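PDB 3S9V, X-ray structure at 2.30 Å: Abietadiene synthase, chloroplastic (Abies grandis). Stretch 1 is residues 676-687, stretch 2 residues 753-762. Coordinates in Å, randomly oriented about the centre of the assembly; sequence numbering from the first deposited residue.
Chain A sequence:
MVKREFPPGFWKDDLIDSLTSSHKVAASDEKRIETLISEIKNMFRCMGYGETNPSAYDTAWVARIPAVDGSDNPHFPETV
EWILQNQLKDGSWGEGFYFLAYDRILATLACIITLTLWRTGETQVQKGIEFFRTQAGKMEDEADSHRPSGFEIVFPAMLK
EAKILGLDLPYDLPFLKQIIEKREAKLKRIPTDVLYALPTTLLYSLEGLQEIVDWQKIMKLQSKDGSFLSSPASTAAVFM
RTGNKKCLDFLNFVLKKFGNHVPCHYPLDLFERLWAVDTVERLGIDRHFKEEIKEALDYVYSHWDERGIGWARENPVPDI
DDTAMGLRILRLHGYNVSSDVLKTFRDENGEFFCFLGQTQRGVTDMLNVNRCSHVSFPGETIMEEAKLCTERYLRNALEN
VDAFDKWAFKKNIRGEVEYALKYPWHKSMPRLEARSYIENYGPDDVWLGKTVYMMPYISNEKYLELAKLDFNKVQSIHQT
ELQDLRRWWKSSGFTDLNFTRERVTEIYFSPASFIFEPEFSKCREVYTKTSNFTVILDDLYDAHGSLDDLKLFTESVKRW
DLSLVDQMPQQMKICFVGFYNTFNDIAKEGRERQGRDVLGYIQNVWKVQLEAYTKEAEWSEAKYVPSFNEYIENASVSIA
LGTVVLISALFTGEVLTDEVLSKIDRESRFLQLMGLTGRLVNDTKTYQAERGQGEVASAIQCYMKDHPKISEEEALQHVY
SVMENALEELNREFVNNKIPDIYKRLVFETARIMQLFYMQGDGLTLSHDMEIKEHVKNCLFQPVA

Stretch 1 (676-687) LTGRLVNDTKTY
Stretch 2 753-762: IMQLFYMQGD

Residues 676-687 lie within a continuous helix, and residues 753-757 end another that runs almost parallel to it, with 7° between their N-to-C directions and 9.0 Å between axes at closest approach. The register pairs G678 with M754 (CA-CA 5.6 Å) and N682 with Y758 (CA-CA 5.8 Å), and the contact buries 509 Å² in total. G678 has no side chain, and the M754 chain (chi1-chi3 m, m, m) occupies the space beside it; M754 CE lies 3.7 Å from G678 O. An ideal CB on G678 would sit only 3.6 Å from M754 CG.

One turn on, V681 (chi1 72°, p) points toward the second stretch. Both methyls pack against the second stretch: V681 CG1 lies 4.0 Å from M754 CB, and V681 CG2 lies 3.8 Å from Y758 CB. Q755 bends back through m, m and chi3 -44°, bringing NE2 to 3.6 Å from V681 CB. Q755 NE2 donates to the oxygen of water 1 (2.8 Å), which also hydrogen-bonds T677 OG1 (3.0 Å; T677 chi1 p), so the water bridges the two side chains, which share no direct hydrogen bond.

Y758, the first residue to leave helical geometry (phi/psi -113/28), keeps its N bonded to M754 O (3.0 Å). With chi1 m and chi2 -79°, its ring lies against the first helix: N682 CA stands 4.2 Å from the ring centroid, 20° off the normal, in a CH-pi contact. N682 (chi1 t, chi2 -66°) also lays ND2 over that face, 3.2 Å from Y758 CZ; ND2 is equally close to Y758 OH, but the angle is too poor for a hydrogen bond.

K685 (t, p, t, t) passes CG by the ring edge, 4.4 Å from Y758 CD1, and reaches past the end of the second helix at F757. There NZ donates to M759 O (2.8 Å), a carbonyl in the extended segment (M759 phi/psi -65/156), linking the first helix to the non-helical segment that follows Y758.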

# COMPACT_ATOMS: atom_id res chain seq x y z
N LEU A 676 -5.77 24.71 5.16
CA LEU A 676 -7.22 24.57 5.18
C LEU A 676 -7.63 23.22 5.77
O LEU A 676 -8.44 23.18 6.69
CB LEU A 676 -7.81 24.72 3.77
CG LEU A 676 -9.33 24.54 3.63
CD1 LEU A 676 -10.04 25.55 4.52
CD2 LEU A 676 -9.76 24.73 2.16
N THR A 677 -7.09 22.13 5.25
CA THR A 677 -7.46 20.82 5.77
C THR A 677 -7.11 20.65 7.25
O THR A 677 -7.87 20.02 8.00
CB THR A 677 -6.80 19.65 4.97
OG1 THR A 677 -5.38 19.72 5.09
CG2 THR A 677 -7.21 19.71 3.51
N GLY A 678 -5.98 21.20 7.67
CA GLY A 678 -5.58 21.08 9.06
C GLY A 678 -6.58 21.80 9.94
O GLY A 678 -7.03 21.28 10.96
N ARG A 679 -6.93 23.02 9.55
CA ARG A 679 -7.88 23.81 10.31
C ARG A 679 -9.23 23.12 10.46
O ARG A 679 -9.78 23.06 11.56
CB ARG A 679 -8.13 25.15 9.62
CG ARG A 679 -9.15 26.01 10.36
CD ARG A 679 -8.43 26.79 11.43
NE ARG A 679 -8.73 26.35 12.77
CZ ARG A 679 -8.03 26.70 13.84
NH1 ARG A 679 -8.38 26.26 15.04
NH2 ARG A 679 -6.95 27.47 13.72
N LEU A 680 -9.77 22.62 9.36
CA LEU A 680 -11.08 21.97 9.39
C LEU A 680 -11.15 20.68 10.21
O LEU A 680 -12.12 20.46 10.93
CB LEU A 680 -11.57 21.70 7.96
CG LEU A 680 -11.74 22.92 7.05
CD1 LEU A 680 -12.36 22.50 5.73
CD2 LEU A 680 -12.63 23.94 7.74
N VAL A 681 -10.14 19.82 10.09
CA VAL A 681 -10.18 18.58 10.85
C VAL A 681 -10.12 18.93 12.33
O VAL A 681 -10.85 18.36 13.14
CB VAL A 681 -9.02 17.62 10.49
CG1 VAL A 681 -7.69 18.13 11.03
CG2 VAL A 681 -9.33 16.23 11.03
N ASN A 682 -9.26 19.89 12.67
CA ASN A 682 -9.09 20.35 14.03
C ASN A 682 -10.40 20.91 14.60
O ASN A 682 -10.77 20.61 15.73
CB ASN A 682 -7.99 21.43 14.06
CG ASN A 682 -7.71 21.97 15.46
OD1 ASN A 682 -8.56 22.61 16.07
ND2 ASN A 682 -6.51 21.71 15.97
N ASP A 683 -11.09 21.71 13.78
CA ASP A 683 -12.35 22.35 14.19
C ASP A 683 -13.55 21.41 14.32
O ASP A 683 -14.32 21.53 15.27
CB ASP A 683 -12.69 23.48 13.21
CG ASP A 683 -12.04 24.81 13.58
OD1 ASP A 683 -10.95 24.81 14.19
OD2 ASP A 683 -12.62 25.86 13.26
N THR A 684 -13.72 20.49 13.38
CA THR A 684 -14.84 19.56 13.45
C THR A 684 -14.75 18.73 14.73
O THR A 684 -15.75 18.23 15.24
CB THR A 684 -14.86 18.60 12.25
OG1 THR A 684 -13.61 17.91 12.18
CG2 THR A 684 -15.09 19.37 10.96
N LYS A 685 -13.53 18.58 15.25
CA LYS A 685 -13.29 17.81 16.45
C LYS A 685 -13.42 18.68 17.71
O LYS A 685 -14.43 18.63 18.40
CB LYS A 685 -11.88 17.21 16.39
CG LYS A 685 -11.59 16.11 17.40
CD LYS A 685 -12.18 14.77 16.97
CE LYS A 685 -11.69 13.63 17.85
NZ LYS A 685 -12.16 12.30 17.37
N THR A 686 -12.39 19.48 17.96
CA THR A 686 -12.33 20.35 19.14
C THR A 686 -13.51 21.29 19.37
O THR A 686 -13.78 21.66 20.52
CB THR A 686 -11.05 21.22 19.13
OG1 THR A 686 -11.05 22.07 17.97
CG2 THR A 686 -9.80 20.34 19.11
N TYR A 687 -14.20 21.69 18.31
CA TYR A 687 -15.33 22.60 18.49
C TYR A 687 -16.29 22.02 19.53
O TYR A 687 -17.06 22.75 20.16
CB TYR A 687 -16.07 22.83 17.16
CG TYR A 687 -17.45 22.22 17.07
CD1 TYR A 687 -17.63 20.84 16.93
CD2 TYR A 687 -18.59 23.03 17.13
CE1 TYR A 687 -18.90 20.28 16.86
CE2 TYR A 687 -19.87 22.48 17.06
CZ TYR A 687 -20.02 21.11 16.92
OH TYR A 687 -21.28 20.57 16.85
N ILE A 753 -0.50 14.47 9.41
CA ILE A 753 -0.33 14.41 10.85
C ILE A 753 -1.59 14.95 11.53
O ILE A 753 -2.02 14.41 12.54
CB ILE A 753 0.92 15.21 11.30
CG1 ILE A 753 2.16 14.33 11.20
CG2 ILE A 753 0.77 15.69 12.74
CD1 ILE A 753 2.09 13.09 12.10
N MET A 754 -2.17 16.01 10.98
CA MET A 754 -3.38 16.59 11.56
C MET A 754 -4.59 15.66 11.36
O MET A 754 -5.42 15.51 12.25
CB MET A 754 -3.67 17.96 10.94
CG MET A 754 -2.66 19.05 11.33
SD MET A 754 -2.65 19.49 13.09
CE MET A 754 -4.16 20.47 13.18
N GLN A 755 -4.68 15.03 10.19
CA GLN A 755 -5.76 14.11 9.94
C GLN A 755 -5.68 12.97 10.97
O GLN A 755 -6.70 12.46 11.42
CB GLN A 755 -5.66 13.54 8.52
CG GLN A 755 -6.01 14.52 7.42
CD GLN A 755 -7.41 15.08 7.58
OE1 GLN A 755 -8.34 14.35 7.87
NE2 GLN A 755 -7.55 16.38 7.39
N LEU A 756 -4.47 12.59 11.34
CA LEU A 756 -4.27 11.51 12.31
C LEU A 756 -4.58 11.94 13.75
O LEU A 756 -5.32 11.26 14.47
CB LEU A 756 -2.84 10.97 12.24
CG LEU A 756 -2.51 9.84 13.23
CD1 LEU A 756 -3.34 8.60 12.91
CD2 LEU A 756 -1.03 9.51 13.16
N PHE A 757 -4.04 13.08 14.18
CA PHE A 757 -4.28 13.53 15.53
C PHE A 757 -5.73 13.87 15.81
O PHE A 757 -6.21 13.67 16.92
CB PHE A 757 -3.42 14.75 15.86
CG PHE A 757 -1.98 14.43 16.16
CD1 PHE A 757 -1.10 15.43 16.56
CD2 PHE A 757 -1.50 13.13 16.04
CE1 PHE A 757 0.23 15.14 16.85
CE2 PHE A 757 -0.17 12.83 16.32
CZ PHE A 757 0.70 13.84 16.72
N TYR A 758 -6.44 14.38 14.81
CA TYR A 758 -7.83 14.77 14.99
C TYR A 758 -8.80 13.92 14.19
O TYR A 758 -9.88 14.37 13.82
CB TYR A 758 -8.01 16.24 14.60
CG TYR A 758 -7.16 17.19 15.41
CD1 TYR A 758 -7.54 17.57 16.70
CD2 TYR A 758 -5.95 17.67 14.92
CE1 TYR A 758 -6.72 18.41 17.48
CE2 TYR A 758 -5.13 18.50 15.67
CZ TYR A 758 -5.52 18.87 16.95
OH TYR A 758 -4.69 19.69 17.68
N MET A 759 -8.42 12.67 13.94
CA MET A 759 -9.27 11.77 13.17
C MET A 759 -10.58 11.44 13.88
O MET A 759 -10.69 11.53 15.11
CB MET A 759 -8.52 10.47 12.85
CG MET A 759 -8.15 9.61 14.05
SD MET A 759 -7.20 8.15 13.54
CE MET A 759 -8.48 7.16 12.76
N GLN A 760 -11.57 11.07 13.08
CA GLN A 760 -12.89 10.71 13.59
C GLN A 760 -12.74 9.43 14.42
O GLN A 760 -12.46 8.36 13.88
CB GLN A 760 -13.84 10.46 12.41
CG GLN A 760 -15.28 10.23 12.82
CD GLN A 760 -15.89 11.43 13.50
OE1 GLN A 760 -16.02 12.50 12.90
NE2 GLN A 760 -16.25 11.27 14.77
N GLY A 761 -12.93 9.56 15.73
CA GLY A 761 -12.81 8.40 16.60
C GLY A 761 -13.99 7.47 16.50
O GLY A 761 -14.20 6.82 15.47
N ASP A 762 -14.77 7.40 17.57
CA ASP A 762 -15.96 6.56 17.62
C ASP A 762 -16.83 6.96 18.81
O ASP A 762 -16.41 7.74 19.66
CB ASP A 762 -15.56 5.08 17.75
CG ASP A 762 -14.72 4.81 18.99
OD1 ASP A 762 -14.49 3.62 19.30
OD2 ASP A 762 -14.30 5.79 19.65
O HOH W 1 -5.29 18.09 7.56